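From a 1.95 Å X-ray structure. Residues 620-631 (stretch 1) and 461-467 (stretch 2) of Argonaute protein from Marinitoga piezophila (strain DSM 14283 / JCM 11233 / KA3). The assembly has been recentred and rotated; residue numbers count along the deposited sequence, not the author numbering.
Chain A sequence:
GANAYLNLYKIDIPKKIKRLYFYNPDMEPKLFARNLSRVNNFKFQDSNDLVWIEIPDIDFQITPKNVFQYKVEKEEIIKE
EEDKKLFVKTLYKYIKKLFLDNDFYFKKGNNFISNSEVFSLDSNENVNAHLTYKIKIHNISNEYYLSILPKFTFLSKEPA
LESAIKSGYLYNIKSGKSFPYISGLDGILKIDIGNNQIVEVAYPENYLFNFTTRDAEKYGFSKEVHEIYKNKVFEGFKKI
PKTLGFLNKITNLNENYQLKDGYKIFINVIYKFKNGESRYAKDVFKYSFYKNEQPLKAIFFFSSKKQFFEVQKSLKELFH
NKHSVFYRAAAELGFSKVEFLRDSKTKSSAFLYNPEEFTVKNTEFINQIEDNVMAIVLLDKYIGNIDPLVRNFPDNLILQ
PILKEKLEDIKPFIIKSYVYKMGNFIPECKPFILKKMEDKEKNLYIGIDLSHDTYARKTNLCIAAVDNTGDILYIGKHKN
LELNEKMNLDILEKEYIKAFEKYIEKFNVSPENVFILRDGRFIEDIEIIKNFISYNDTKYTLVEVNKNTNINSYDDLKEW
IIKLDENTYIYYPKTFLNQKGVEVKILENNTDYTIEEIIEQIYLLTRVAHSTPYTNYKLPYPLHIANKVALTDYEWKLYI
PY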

# COMPACT_ATOMS: atom_id res chain seq x y z
N PRO A 620 -2.22 -0.10 10.21
CA PRO A 620 -1.76 -0.28 11.59
C PRO A 620 -0.24 -0.24 11.64
O PRO A 620 0.44 -0.76 10.75
CB PRO A 620 -2.31 -1.67 11.97
CG PRO A 620 -2.63 -2.34 10.68
CD PRO A 620 -3.05 -1.24 9.75
N TYR A 621 0.28 0.41 12.68
CA TYR A 621 1.71 0.69 12.76
C TYR A 621 2.59 -0.54 12.55
O TYR A 621 3.56 -0.44 11.78
CB TYR A 621 2.00 1.38 14.10
CG TYR A 621 3.36 2.03 14.20
CD1 TYR A 621 3.88 2.78 13.14
CD2 TYR A 621 4.12 1.93 15.35
CE1 TYR A 621 5.12 3.38 13.23
CE2 TYR A 621 5.36 2.53 15.46
CZ TYR A 621 5.85 3.26 14.40
OH TYR A 621 7.09 3.85 14.51
N PRO A 622 2.33 -1.71 13.16
CA PRO A 622 3.17 -2.88 12.85
C PRO A 622 3.18 -3.24 11.37
O PRO A 622 4.24 -3.60 10.84
CB PRO A 622 2.56 -3.99 13.71
CG PRO A 622 1.19 -3.51 14.08
CD PRO A 622 1.32 -2.02 14.19
N LEU A 623 2.03 -3.15 10.70
CA LEU A 623 2.00 -3.41 9.26
C LEU A 623 2.69 -2.31 8.48
O LEU A 623 3.38 -2.58 7.48
CB LEU A 623 0.56 -3.57 8.78
CG LEU A 623 -0.06 -4.96 8.84
CD1 LEU A 623 -1.33 -4.97 8.03
CD2 LEU A 623 0.92 -6.00 8.31
N HIS A 624 2.50 -1.05 8.90
CA HIS A 624 3.22 0.05 8.27
C HIS A 624 4.72 -0.16 8.32
O HIS A 624 5.43 0.05 7.33
CB HIS A 624 2.84 1.37 8.95
CG HIS A 624 3.60 2.55 8.43
ND1 HIS A 624 3.18 3.28 7.34
CD2 HIS A 624 4.75 3.12 8.85
CE1 HIS A 624 4.05 4.26 7.11
NE2 HIS A 624 5.01 4.18 8.02
N ILE A 625 5.23 -0.60 9.47
CA ILE A 625 6.66 -0.87 9.61
C ILE A 625 7.07 -2.03 8.70
O ILE A 625 8.07 -1.94 7.97
CB ILE A 625 7.01 -1.16 11.08
CG1 ILE A 625 6.64 0.03 11.96
CG2 ILE A 625 8.48 -1.49 11.21
CD1 ILE A 625 6.43 -0.34 13.42
N ALA A 626 6.30 -3.12 8.74
CA ALA A 626 6.66 -4.31 7.97
C ALA A 626 6.72 -4.01 6.47
O ALA A 626 7.65 -4.44 5.78
CB ALA A 626 5.68 -5.44 8.25
N ASN A 627 5.73 -3.27 5.96
CA ASN A 627 5.77 -2.87 4.56
C ASN A 627 6.99 -2.01 4.26
O ASN A 627 7.69 -2.22 3.26
CB ASN A 627 4.49 -2.13 4.17
CG ASN A 627 3.28 -3.04 4.06
OD1 ASN A 627 3.41 -4.27 4.10
ND2 ASN A 627 2.11 -2.45 3.91
N LYS A 628 7.28 -1.03 5.13
CA LYS A 628 8.37 -0.09 4.88
C LYS A 628 9.73 -0.78 4.94
O LYS A 628 10.58 -0.55 4.08
CB LYS A 628 8.31 1.07 5.88
CG LYS A 628 7.46 2.24 5.42
CD LYS A 628 8.02 2.86 4.15
CE LYS A 628 7.23 4.07 3.72
NZ LYS A 628 7.58 5.29 4.49
N VAL A 629 9.95 -1.63 5.95
CA VAL A 629 11.24 -2.28 6.09
C VAL A 629 11.47 -3.28 4.96
O VAL A 629 12.60 -3.44 4.48
CB VAL A 629 11.36 -2.95 7.48
CG1 VAL A 629 12.64 -3.77 7.57
CG2 VAL A 629 11.34 -1.89 8.57
N ALA A 630 10.42 -3.95 4.51
CA ALA A 630 10.55 -4.89 3.40
C ALA A 630 10.83 -4.17 2.08
O ALA A 630 11.34 -4.80 1.14
CB ALA A 630 9.30 -5.74 3.26
N LEU A 631 10.53 -2.88 1.99
CA LEU A 631 10.60 -2.17 0.72
C LEU A 631 12.03 -1.82 0.32
O LEU A 631 12.33 -1.77 -0.88
CB LEU A 631 9.73 -0.91 0.79
CG LEU A 631 9.06 -0.42 -0.49
CD1 LEU A 631 7.76 0.30 -0.16
CD2 LEU A 631 9.99 0.49 -1.27
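Stretch 2, residues 461-467: LCIAAVD

Stretch 2 packs on stretch 1 as a β-strand laid along an α-helix, two parts of one chain whose touching residues are at least 155 positions apart in sequence. Residues 461-466 are extended, with phi between -122° and -154° and psi between 132° and 164°; the strand begins earlier in the chain, and Asp-467 follows it as loop or turn. The helix starts at Tyr-621, with Pro-620 at the N-cap position, and its first backbone hydrogen bond within the stretch runs from His-624 N to Pro-620 O at 2.8 Å. The N-to-C directions of helix and strand make an angle of 145°, so the two run roughly antiparallel but visibly skewed, and their axes approach to 7.0 Å. The early part of the strand therefore lies by the later turns of the helix, and its end by the first turn.

The strand's alternation sets the pattern. Cys-462, Ala-464 and Val-466 point their CA-to-CB bonds toward the helix and account for nearly all the strand surface that the helix covers, whereas Leu-461, Ile-463 and Ala-465 point away. Cys-462, with the largest covered area (81 Å²), in the t rotamer, places its sulfur beside Ala-626 and Val-629. Cys-462 SG lies 3.7 Å from Val-629 CB and 4.4 Å from Ala-626 CB, and SG is also 3.6 Å from the carbonyl oxygen Ala-626 O, which accepts a helical hydrogen bond from Ala-630 N at 3.1 Å. Ala-630, a further turn along from Ala-626, brings its CB to 3.8 Å from Cys-462 CB.

Ala-464 sits at the middle of the contact, where the backbones come close: its CA is 5.3 Å from Pro-622 CA, while Ile-463 CA is 5.4 Å from Ala-626 CA. Ala-464 CB is 3.5 Å from Pro-622 O, 3.7 Å from Ile-625 CG2 and 4.1 Å from Ala-626 N, so it rests on helix backbone as well as on side chains. Ala-626, itself small, adds a methyl-to-methyl contact, its CB being 4.4 Å from Ala-464 CB.

Val-466, in the m rotamer, covers the first turn and spreads its two methyls over it. Val-466 CG2 meets the proline ring, 3.9 Å from Pro-622 CD; Val-466 CG1 lies 3.8 Å from Ile-625 CD1 and 4.1 Å from Tyr-621 CD2, approaching the tyrosine ring obliquely. Ile-625 thus reaches two strand residues, with CG2 at Ala-464 and CD1 at Val-466, and links the middle of the contact to its end.

On the helix, Leu-623, His-624 and Asn-627 point their CA-to-CB bonds away and leave the strand untouched. The joint buries 394 Å², counting both sides, and is held chiefly by close apolar packing: small residues stand where the backbones are near, and Val-466, Ile-625 and Val-629 pack about them.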

# COMPACT_ATOMS: atom_id res chain seq x y z
N LEU A 461 10.17 -11.89 3.29
CA LEU A 461 9.51 -11.89 4.59
C LEU A 461 10.02 -10.74 5.45
O LEU A 461 11.22 -10.45 5.47
CB LEU A 461 9.74 -13.22 5.32
CG LEU A 461 9.43 -13.24 6.82
CD1 LEU A 461 7.93 -13.12 7.06
CD2 LEU A 461 9.98 -14.49 7.48
N CYS A 462 9.10 -10.10 6.18
CA CYS A 462 9.45 -9.09 7.17
C CYS A 462 8.33 -9.03 8.21
O CYS A 462 7.15 -9.02 7.86
CB CYS A 462 9.65 -7.71 6.54
SG CYS A 462 9.95 -6.39 7.74
N ILE A 463 8.71 -9.00 9.49
CA ILE A 463 7.76 -8.93 10.59
C ILE A 463 8.14 -7.76 11.50
O ILE A 463 9.31 -7.38 11.60
CB ILE A 463 7.68 -10.25 11.40
CG1 ILE A 463 8.82 -10.36 12.41
CG2 ILE A 463 7.70 -11.45 10.46
CD1 ILE A 463 8.36 -10.22 13.85
N ALA A 464 7.14 -7.21 12.19
CA ALA A 464 7.34 -6.09 13.09
C ALA A 464 6.36 -6.21 14.25
O ALA A 464 5.17 -6.44 14.04
CB ALA A 464 7.14 -4.75 12.37
N ALA A 465 6.87 -6.05 15.47
CA ALA A 465 6.06 -6.14 16.68
C ALA A 465 6.16 -4.84 17.47
O ALA A 465 7.24 -4.24 17.57
CB ALA A 465 6.51 -7.31 17.56
N VAL A 466 5.03 -4.39 18.01
CA VAL A 466 4.96 -3.16 18.80
C VAL A 466 4.06 -3.40 20.01
O VAL A 466 3.29 -4.36 20.06
CB VAL A 466 4.43 -1.95 18.00
CG1 VAL A 466 5.18 -1.79 16.67
CG2 VAL A 466 2.93 -2.07 17.77
N ASP A 467 4.17 -2.50 20.99
CA ASP A 467 3.33 -2.55 22.17
C ASP A 467 2.20 -1.53 22.06
O ASP A 467 2.02 -0.87 21.03
CB ASP A 467 4.17 -2.36 23.44
CG ASP A 467 4.80 -0.97 23.57
OD1 ASP A 467 4.35 -0.01 22.91
OD2 ASP A 467 5.76 -0.84 24.36